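Local coordinates for flavin-nucleotide-binding protein (PDB 6RK0) that probably serves as a low-potential terminal oxidase associated with the iron-only nitrogenase, binding FAD and heme b, at residues E13-S16 with D17-V21; E204-P207 with R208-P211. All blocks are in the same frame, centred on the assembly; numbering follows the deposited sequence.

Contact 1 (E13-S16 with D17-V21); sequences EAPS and DRTHV. With FAD (flavin-adenine dinucleotide), chain G.
The FAD pocket begins here with a short 3-10 turn, Asp17-Arg18, flanked by Ser16 and Thr19, which meet across it in the loop before strand 28-29. It illustrates how a turn can be held by backbone and side chain together. The Thr19 amide hydrogen-bonds Ser16 O at 3.2 Å, approaching from above the carbonyl plane, and makes a second, weak bond to Ser16 OG. The two hydroxyls lie closer still, Thr19 OG1 being 2.8 Å from Ser16 OG. Thr19 OG1 sits between its backbone N and carbonyl carbon (chi1 54°), which turns it back onto Ser16 and brings it 3.4 Å from Pro15 CD, the side chains of Pro15 and Thr19 running roughly perpendicular. Ser16 OG also hydrogen-bonds Glu168, whose carboxylate forms a salt bridge with Arg18 as well. A valine in place of Thr19 would keep the branch but lack OG1, and would probably lose the hydroxyl contact to Ser16, leaving the backbone amide to hold Ser16 O and, weakly, OG. Ala14 CB packs 3.6 Å from His20 CA and lies at the edge of the His20 ring, while a water joins Ala14 N to His20 ND1 in the plane of that ring. The turn offers the cofactor both backbone and side chain: FAD O3B donates a hydrogen bond to Arg18 O at 2.8 Å, and Val21 CG2 lies 3.5 Å from FAD O4B.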
loop_
_atom_site.group_PDB
_atom_site.type_symbol
_atom_site.label_atom_id
_atom_site.label_comp_id
_atom_site.label_asym_id
_atom_site.label_seq_id
_atom_site.Cartn_x
_atom_site.Cartn_y
_atom_site.Cartn_z
ATOM N N GLU A 13 -8.447 0.553 -25.214
ATOM C CA GLU A 13 -7.344 1.464 -24.957
ATOM C C GLU A 13 -7.628 2.259 -23.690
ATOM O O GLU A 13 -8.685 2.116 -23.061
ATOM C CB GLU A 13 -7.129 2.396 -26.144
ATOM C CG GLU A 13 -6.328 1.754 -27.272
ATOM C CD GLU A 13 -6.176 2.656 -28.483
ATOM O OE1 GLU A 13 -5.026 2.849 -28.938
ATOM O OE2 GLU A 13 -7.205 3.167 -28.978
ATOM N N ALA A 14 -6.704 3.153 -23.340
ATOM C CA ALA A 14 -6.886 3.897 -22.115
ATOM C C ALA A 14 -8.128 4.784 -22.209
ATOM O O ALA A 14 -8.456 5.311 -23.275
ATOM C CB ALA A 14 -5.667 4.772 -21.859
ATOM N N PRO A 15 -8.831 4.987 -21.094
ATOM C CA PRO A 15 -10.043 5.835 -21.133
ATOM C C PRO A 15 -9.760 7.317 -21.261
ATOM O O PRO A 15 -10.680 8.071 -21.604
ATOM C CB PRO A 15 -10.779 5.498 -19.824
ATOM C CG PRO A 15 -9.719 5.006 -18.933
ATOM C CD PRO A 15 -8.685 4.287 -19.807
ATOM N N SER A 16 -8.516 7.741 -21.036
ATOM C CA SER A 16 -8.143 9.145 -21.156
ATOM C C SER A 16 -6.648 9.226 -21.426
ATOM O O SER A 16 -5.909 8.287 -21.122
ATOM C CB SER A 16 -8.497 9.930 -19.905
ATOM O OG SER A 16 -7.717 9.444 -18.830
ATOM N N ASP A 17 -6.183 10.388 -21.914
ATOM C CA ASP A 17 -4.738 10.562 -22.073
ATOM C C ASP A 17 -4.020 10.394 -20.744
ATOM O O ASP A 17 -2.946 9.778 -20.695
ATOM C CB ASP A 17 -4.408 11.951 -22.650
ATOM C CG ASP A 17 -4.792 12.105 -24.086
ATOM O OD1 ASP A 17 -5.132 11.103 -24.765
ATOM O OD2 ASP A 17 -4.762 13.251 -24.547
ATOM N N ARG A 18 -4.591 10.905 -19.653
ATOM C CA ARG A 18 -3.847 10.882 -18.402
ATOM C C ARG A 18 -3.822 9.509 -17.740
ATOM O O ARG A 18 -3.033 9.331 -16.803
ATOM C CB ARG A 18 -4.320 11.975 -17.451
ATOM C CG ARG A 18 -5.682 11.769 -16.937
ATOM C CD ARG A 18 -6.042 12.861 -15.942
ATOM N NE ARG A 18 -7.371 12.640 -15.427
ATOM C CZ ARG A 18 -8.004 13.497 -14.624
ATOM N NH1 ARG A 18 -7.430 14.604 -14.155
ATOM N NH2 ARG A 18 -9.254 13.224 -14.270
ATOM N N THR A 19 -4.587 8.543 -18.251
ATOM C CA THR A 19 -4.520 7.161 -17.795
ATOM C C THR A 19 -3.818 6.243 -18.766
ATOM O O THR A 19 -3.826 5.031 -18.566
ATOM C CB THR A 19 -5.898 6.600 -17.428
ATOM O OG1 THR A 19 -6.812 6.768 -18.516
ATOM C CG2 THR A 19 -6.444 7.228 -16.138
ATOM N N HIS A 20 -3.146 6.791 -19.778
ATOM C CA HIS A 20 -2.465 5.952 -20.766
ATOM C C HIS A 20 -1.124 5.462 -20.224
ATOM O O HIS A 20 -0.204 6.268 -20.025
ATOM C CB HIS A 20 -2.286 6.731 -22.065
ATOM C CG HIS A 20 -1.471 5.996 -23.081
ATOM N ND1 HIS A 20 -1.899 4.846 -23.705
ATOM C CD2 HIS A 20 -0.203 6.204 -23.509
ATOM C CE1 HIS A 20 -0.968 4.430 -24.547
ATOM N NE2 HIS A 20 0.081 5.221 -24.423
ATOM N N VAL A 21 -1.011 4.151 -19.990
ATOM C CA VAL A 21 0.231 3.550 -19.510
ATOM C C VAL A 21 1.262 3.643 -20.627
ATOM O O VAL A 21 1.059 3.125 -21.740
ATOM C CB VAL A 21 -0.021 2.083 -19.110
ATOM C CG1 VAL A 21 1.276 1.393 -18.713
ATOM C CG2 VAL A 21 -1.018 1.979 -17.982
HETATM P PA FAD G . 3.730 6.188 -16.932
HETATM O O1A FAD G . 3.568 5.048 -17.866
HETATM O O2A FAD G . 4.453 7.400 -17.423
HETATM O O5B FAD G . 2.313 6.601 -16.342
HETATM C C5B FAD G . 1.253 6.975 -17.249
HETATM C C4B FAD G . -0.059 6.471 -16.710
HETATM O O4B FAD G . 0.003 5.036 -16.577
HETATM C C3B FAD G . -0.425 6.941 -15.311
HETATM O O3B FAD G . -0.921 8.264 -15.298
HETATM C C2B FAD G . -1.412 5.865 -14.867
HETATM O O2B FAD G . -2.686 6.167 -15.379
HETATM C C1B FAD G . -0.831 4.608 -15.516
HETATM N N9A FAD G . -0.012 3.821 -14.594
HETATM C C8A FAD G . 1.318 3.957 -14.315
HETATM N N7A FAD G . 1.739 3.137 -13.387
HETATM C C5A FAD G . 0.612 2.426 -13.018
HETATM C C6A FAD G . 0.400 1.400 -12.067
HETATM N N6A FAD G . 1.354 0.915 -11.249
HETATM N N1A FAD G . -0.858 0.918 -11.942
HETATM C C2A FAD G . -1.818 1.412 -12.728
HETATM N N3A FAD G . -1.748 2.374 -13.651
HETATM C C4A FAD G . -0.476 2.833 -13.757
HETATM N N1 FAD G . 8.261 0.986 -10.572
HETATM C C2 FAD G . 9.585 1.314 -10.468
HETATM O O2 FAD G . 10.130 2.079 -11.277
HETATM N N3 FAD G . 10.339 0.819 -9.427
HETATM C C4 FAD G . 9.876 -0.005 -8.448
HETATM O O4 FAD G . 10.589 -0.358 -7.510
HETATM C C4X FAD G . 8.489 -0.388 -8.604
HETATM N N5 FAD G . 7.954 -1.233 -7.702
HETATM C C5X FAD G . 6.593 -1.525 -7.814
HETATM C C6 FAD G . 5.994 -2.349 -6.843
HETATM C C7 FAD G . 4.632 -2.645 -6.894
HETATM C C7M FAD G . 4.014 -3.551 -5.851
HETATM C C8 FAD G . 3.850 -2.093 -7.933
HETATM C C8M FAD G . 2.376 -2.310 -7.984
HETATM C C9 FAD G . 4.457 -1.309 -8.911
HETATM C C9A FAD G . 5.802 -1.000 -8.854
HETATM N N10 FAD G . 6.441 -0.207 -9.836
HETATM C C10 FAD G . 7.761 0.177 -9.683
HETATM C "C1'" FAD G . 5.706 0.356 -10.981
HETATM C "C2'" FAD G . 5.253 1.782 -10.724
HETATM O "O2'" FAD G . 4.063 1.768 -9.954
HETATM C "C3'" FAD G . 4.993 2.506 -12.043
HETATM O "O3'" FAD G . 4.027 1.786 -12.795
HETATM C "C4'" FAD G . 6.251 2.691 -12.882
HETATM O "O4'" FAD G . 7.284 3.259 -12.076
HETATM C "C5'" FAD G . 5.997 3.617 -14.043
HETATM O "O5'" FAD G . 5.452 4.863 -13.558
HETATM P P FAD G . 5.373 6.142 -14.477
HETATM O O1P FAD G . 6.710 6.474 -15.085
HETATM O O2P FAD G . 4.665 7.223 -13.673
HETATM O O3P FAD G . 4.380 5.608 -15.608
HETATM O O HOH W 1 -4.103 3.048 -24.507
#

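Contact 2 (E204-P207 with R208-P211); sequences EPDP and RNLP
The side chains of Asp206 and Arg208 run alongside one another at their bases, and the aspartate repays tracing outward as an example of a carboxylate that braces a local turn and reaches a partner subunit. At its base, Asp206 CB lies 3.7 Å from Asn209 OD1. The next atom, CG, stands anti to the backbone N (chi1 -179°), a position that carries the carboxylate over to the amide two residues on. There Asp206 OD1 accepts a nearly straight hydrogen bond of 3.0 Å from Arg208 N, which meets it from above the carboxylate plane, and Arg208 CB packs beside the same oxygen. The other oxygen, OD2, makes a salt bridge with Arg102 of the second subunit, so the two oxygens divide their work between the local turn and the dimer interface. The guanidinium of Arg208 leads away from the aspartate, the two planes 78° apart, and forms a cation-pi contact with Tyr185 of the second subunit.

The backbone adds its own bond, Asn209 N to Asp206 O at 2.9 Å. Asn209 CB rests 3.3 Å from Asp206 O, while Asn209 OD1 accepts a hydrogen bond from Ala191 N of the second subunit. Across the bend, a water donates to both Pro207 O and Asn209 O. With the side-chain bond to the i+2 amide enclosed by the backbone bond to the i+3 amide, Asp206 to Arg208 form an Asx turn nested in the type I beta turn from Asp206 to Asn209.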
loop_
_atom_site.group_PDB
_atom_site.type_symbol
_atom_site.label_atom_id
_atom_site.label_comp_id
_atom_site.label_asym_id
_atom_site.label_seq_id
_atom_site.Cartn_x
_atom_site.Cartn_y
_atom_site.Cartn_z
ATOM N N GLU A 204 -8.823 -13.334 17.349
ATOM C CA GLU A 204 -8.439 -13.245 18.741
ATOM C C GLU A 204 -9.500 -12.477 19.501
ATOM O O GLU A 204 -9.716 -11.288 19.247
ATOM C CB GLU A 204 -7.091 -12.547 18.835
ATOM C CG GLU A 204 -6.095 -13.446 18.092
ATOM C CD GLU A 204 -4.694 -13.005 18.176
ATOM O OE1 GLU A 204 -4.391 -12.009 18.847
ATOM O OE2 GLU A 204 -3.871 -13.641 17.495
ATOM N N PRO A 205 -10.193 -13.124 20.428
ATOM C CA PRO A 205 -11.303 -12.451 21.107
ATOM C C PRO A 205 -10.826 -11.343 22.029
ATOM O O PRO A 205 -9.802 -11.468 22.717
ATOM C CB PRO A 205 -11.948 -13.571 21.933
ATOM C CG PRO A 205 -10.785 -14.540 22.203
ATOM C CD PRO A 205 -10.012 -14.514 20.876
ATOM N N ASP A 206 -11.643 -10.297 22.121
ATOM C CA ASP A 206 -11.418 -9.277 23.146
ATOM C C ASP A 206 -11.617 -9.944 24.509
ATOM O O ASP A 206 -12.683 -10.532 24.760
ATOM C CB ASP A 206 -12.492 -8.195 22.955
ATOM C CG ASP A 206 -12.384 -7.037 23.919
ATOM O OD1 ASP A 206 -11.495 -7.049 24.803
ATOM O OD2 ASP A 206 -13.210 -6.092 23.759
ATOM N N PRO A 207 -10.656 -9.835 25.423
ATOM C CA PRO A 207 -10.866 -10.385 26.780
ATOM C C PRO A 207 -12.089 -9.843 27.469
ATOM O O PRO A 207 -12.617 -10.515 28.368
ATOM C CB PRO A 207 -9.575 -9.994 27.520
ATOM C CG PRO A 207 -8.526 -9.855 26.430
ATOM C CD PRO A 207 -9.287 -9.325 25.228
ATOM N N ARG A 208 -12.532 -8.631 27.115
ATOM C CA ARG A 208 -13.696 -8.014 27.716
ATOM C C ARG A 208 -15.014 -8.489 27.115
ATOM O O ARG A 208 -16.073 -8.001 27.506
ATOM C CB ARG A 208 -13.566 -6.496 27.678
ATOM C CG ARG A 208 -12.448 -6.080 28.597
ATOM C CD ARG A 208 -12.414 -4.603 28.898
ATOM N NE ARG A 208 -13.658 -4.134 29.499
ATOM C CZ ARG A 208 -14.014 -2.856 29.520
ATOM N NH1 ARG A 208 -13.216 -1.961 28.983
ATOM N NH2 ARG A 208 -15.174 -2.497 30.058
ATOM N N ASN A 209 -14.973 -9.426 26.172
ATOM C CA ASN A 209 -16.221 -10.005 25.690
ATOM C C ASN A 209 -17.011 -10.582 26.859
ATOM O O ASN A 209 -16.451 -11.148 27.816
ATOM C CB ASN A 209 -15.942 -11.129 24.715
ATOM C CG ASN A 209 -15.685 -10.623 23.311
ATOM O OD1 ASN A 209 -15.942 -9.469 22.967
ATOM N ND2 ASN A 209 -15.168 -11.520 22.480
ATOM N N LEU A 210 -18.326 -10.477 26.765
ATOM C CA LEU A 210 -19.189 -11.130 27.729
ATOM C C LEU A 210 -19.005 -12.632 27.606
ATOM O O LEU A 210 -18.884 -13.160 26.495
ATOM C CB LEU A 210 -20.653 -10.738 27.501
ATOM C CG LEU A 210 -20.976 -9.257 27.810
ATOM C CD1 LEU A 210 -22.347 -8.869 27.276
ATOM C CD2 LEU A 210 -20.897 -8.972 29.310
ATOM N N PRO A 211 -19.058 -13.353 28.719
ATOM C CA PRO A 211 -18.703 -14.774 28.681
ATOM C C PRO A 211 -19.615 -15.637 27.835
ATOM O O PRO A 211 -19.156 -16.668 27.329
ATOM C CB PRO A 211 -18.696 -15.185 30.159
ATOM C CG PRO A 211 -19.405 -14.114 30.888
ATOM C CD PRO A 211 -19.201 -12.859 30.102
HETATM O O HOH W 2 -14.818 -10.502 30.013
#

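Contact 1 comes first along the chain, in the loop before strand 28-29, and contact 2 follows in series near the other end, where strand 204-205 gives way to a loop. All ten strands of the chain's own antiparallel sheet come from the chain between them. Contacts 1 and 2 lie on opposite sides of the chain's centre; the centres of contact 1 and contact 2 are about 50 Å apart. The nearest atoms of contact 1 and contact 2 are about 39 Å apart. Both nevertheless bear on the dimer: the FAD beside contact 1 is also bound by Pro59 and Arg78 of the second subunit, whereas contact 2, away from the annotated sites, includes a short strand, 204-205, that pairs antiparallel with that subunit.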